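Local coordinates for chloramphenicol acetyltransferase (Aliivibrio fischeri, PDB 6PXA), which probably transfers the acetyl group of acetyl-CoA to chloramphenicol, as a trimeric acetyltransferase of the hexapeptide-repeat family, at residues L193-N198 / E212-K217. Sequence-based numbering, arbitrary orientation.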
loop_
_atom_site.group_PDB
_atom_site.type_symbol
_atom_site.label_atom_id
_atom_site.label_comp_id
_atom_site.label_asym_id
_atom_site.label_seq_id
_atom_site.Cartn_x
_atom_site.Cartn_y
_atom_site.Cartn_z
ATOM N N LEU B 193 15.167 3.869 34.840
ATOM C CA LEU B 193 15.647 4.718 33.754
ATOM C C LEU B 193 17.132 5.027 33.895
ATOM O O LEU B 193 17.850 5.101 32.893
ATOM C CB LEU B 193 14.833 6.008 33.699
ATOM C CG LEU B 193 15.405 7.182 32.904
ATOM C CD1 LEU B 193 15.517 6.866 31.395
ATOM C CD2 LEU B 193 14.551 8.419 33.137
ATOM N N GLN B 194 17.624 5.191 35.128
ATOM C CA GLN B 194 19.039 5.506 35.295
ATOM C C GLN B 194 19.933 4.352 34.842
ATOM O O GLN B 194 21.073 4.579 34.431
ATOM C CB GLN B 194 19.332 5.879 36.758
ATOM C CG GLN B 194 20.730 6.460 36.999
ATOM C CD GLN B 194 21.025 7.703 36.161
ATOM O OE1 GLN B 194 20.301 8.698 36.220
ATOM N NE2 GLN B 194 22.092 7.644 35.370
ATOM N N HIS B 195 19.446 3.111 34.902
ATOM C CA HIS B 195 20.259 1.986 34.448
ATOM C C HIS B 195 20.302 1.927 32.926
ATOM O O HIS B 195 21.313 1.531 32.339
ATOM C CB HIS B 195 19.716 0.673 35.010
ATOM C CG HIS B 195 20.144 0.395 36.417
ATOM N ND1 HIS B 195 21.470 0.354 36.795
ATOM C CD2 HIS B 195 19.426 0.114 37.534
ATOM C CE1 HIS B 195 21.550 0.077 38.086
ATOM N NE2 HIS B 195 20.325 -0.075 38.556
ATOM N N ILE B 196 19.200 2.288 32.280
ATOM C CA ILE B 196 19.201 2.391 30.825
ATOM C C ILE B 196 20.121 3.514 30.384
ATOM O O ILE B 196 20.913 3.354 29.448
ATOM C CB ILE B 196 17.768 2.586 30.309
ATOM C CG1 ILE B 196 16.910 1.385 30.728
ATOM C CG2 ILE B 196 17.760 2.768 28.768
ATOM C CD1 ILE B 196 15.455 1.450 30.317
ATOM N N LYS B 197 20.029 4.667 31.044
ATOM C CA LYS B 197 20.973 5.745 30.787
ATOM C C LYS B 197 22.410 5.271 30.985
ATOM O O LYS B 197 23.262 5.469 30.108
ATOM C CB LYS B 197 20.647 6.938 31.684
ATOM C CG LYS B 197 19.265 7.508 31.403
ATOM C CD LYS B 197 18.992 8.761 32.218
ATOM C CE LYS B 197 19.941 9.879 31.842
ATOM N NZ LYS B 197 19.564 11.167 32.485
ATOM N N ASN B 198 22.683 4.598 32.113
ATOM C CA ASN B 198 24.050 4.179 32.430
ATOM C C ASN B 198 24.610 3.225 31.390
ATOM O O ASN B 198 25.827 3.186 31.176
ATOM C CB ASN B 198 24.118 3.500 33.802
ATOM C CG ASN B 198 23.947 4.468 34.946
ATOM O OD1 ASN B 198 23.990 5.681 34.755
ATOM N ND2 ASN B 198 23.759 3.937 36.150
ATOM N N GLU B 212 24.663 -8.045 29.269
ATOM C CA GLU B 212 24.311 -9.093 30.221
ATOM C C GLU B 212 25.154 -8.994 31.485
ATOM O O GLU B 212 24.665 -9.288 32.581
ATOM C CB GLU B 212 24.478 -10.467 29.571
ATOM C CG GLU B 212 24.058 -11.629 30.443
ATOM C CD GLU B 212 24.559 -12.970 29.934
ATOM O OE1 GLU B 212 25.513 -13.002 29.132
ATOM O OE2 GLU B 212 24.003 -14.003 30.358
ATOM N N GLN B 213 26.419 -8.581 31.357
ATOM C CA GLN B 213 27.252 -8.404 32.546
ATOM C C GLN B 213 26.790 -7.210 33.372
ATOM O O GLN B 213 26.741 -7.294 34.602
ATOM C CB GLN B 213 28.727 -8.245 32.170
ATOM C CG GLN B 213 29.385 -9.490 31.595
ATOM C CD GLN B 213 29.405 -10.666 32.558
ATOM O OE1 GLN B 213 29.704 -10.522 33.755
ATOM N NE2 GLN B 213 29.096 -11.849 32.036
ATOM N N TYR B 214 26.447 -6.093 32.722
ATOM C CA TYR B 214 25.924 -4.950 33.469
ATOM C C TYR B 214 24.699 -5.347 34.271
ATOM O O TYR B 214 24.550 -4.951 35.437
ATOM C CB TYR B 214 25.577 -3.778 32.538
ATOM C CG TYR B 214 25.098 -2.561 33.316
ATOM C CD1 TYR B 214 23.754 -2.397 33.654
ATOM C CD2 TYR B 214 25.999 -1.599 33.743
ATOM C CE1 TYR B 214 23.331 -1.298 34.391
ATOM C CE2 TYR B 214 25.587 -0.502 34.468
ATOM C CZ TYR B 214 24.260 -0.353 34.798
ATOM O OH TYR B 214 23.878 0.750 35.536
ATOM N N PHE B 215 23.807 -6.128 33.657
ATOM C CA PHE B 215 22.654 -6.661 34.374
ATOM C C PHE B 215 23.079 -7.410 35.628
ATOM O O PHE B 215 22.530 -7.186 36.713
ATOM C CB PHE B 215 21.850 -7.579 33.455
ATOM C CG PHE B 215 20.610 -8.115 34.078
ATOM C CD1 PHE B 215 19.454 -7.350 34.108
ATOM C CD2 PHE B 215 20.595 -9.380 34.654
ATOM C CE1 PHE B 215 18.313 -7.834 34.684
ATOM C CE2 PHE B 215 19.458 -9.865 35.217
ATOM C CZ PHE B 215 18.310 -9.093 35.234
ATOM N N ILE B 216 24.045 -8.322 35.496
ATOM C CA ILE B 216 24.418 -9.170 36.626
ATOM C C ILE B 216 24.954 -8.326 37.779
ATOM O O ILE B 216 24.655 -8.592 38.951
ATOM C CB ILE B 216 25.434 -10.242 36.179
ATOM C CG1 ILE B 216 24.808 -11.163 35.126
ATOM C CG2 ILE B 216 25.938 -11.046 37.375
ATOM C CD1 ILE B 216 25.803 -12.072 34.419
ATOM N N LYS B 217 25.731 -7.282 37.467
ATOM C CA LYS B 217 26.386 -6.504 38.515
ATOM C C LYS B 217 25.471 -5.451 39.125
ATOM O O LYS B 217 25.622 -5.121 40.308
ATOM C CB LYS B 217 27.643 -5.819 37.972
ATOM C CG LYS B 217 28.526 -6.697 37.113
ATOM C CD LYS B 217 29.357 -7.656 37.921
ATOM C CE LYS B 217 30.172 -8.556 37.003
ATOM N NZ LYS B 217 30.801 -7.799 35.865
#
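Y214 of helix 208-219 and H195 and N198 of helix 193-198 form a polar, hydrogen-bonded surface contact between two C-terminal helices. These helices follow the left-handed beta-helix that marks the hexapeptide-repeat family. The nearest CA atoms across the contact, H195 CA and F215 CA, are 9.0 Å apart, and the Y214 side chain spans the gap. The Y214 ring leaves its helix with CG anti to the backbone N (chi1 -177°), which sends the hydroxyl to the other helix. There the hydroxyl has two partners. H195 ND1 lies 2.7 Å from Y214 OH, in a nearly straight hydrogen bond (164°). The hydroxyl sits at the edge of the imidazole, in its plane. The two rings meet rim to rim with planes at 71°, and neither lies over the face of the other. N198 ND2 donates the second bond to Y214 OH, longer at 3.2 Å, and the hydroxyl lies in the plane of the amide. N198 CB also packs 3.3 Å from Y214 OH. The N198 amide is held from its other end too: Q194 NE2 donates to N198 OD1 at 2.8 Å, coming from above the carbonyl plane. This second-shell bond helps fix which way the amide faces and presents its NH2 to the tyrosine. On the other side of helix 193-198, I196 packs on F108 of a second subunit. N198 ND2 donates to the Y214 oxygen, so that oxygen serves as an acceptor there; which partner donates in the bond with H195 ND1 stays open. The join therefore rests on hydrogen bonding more than on apolar packing.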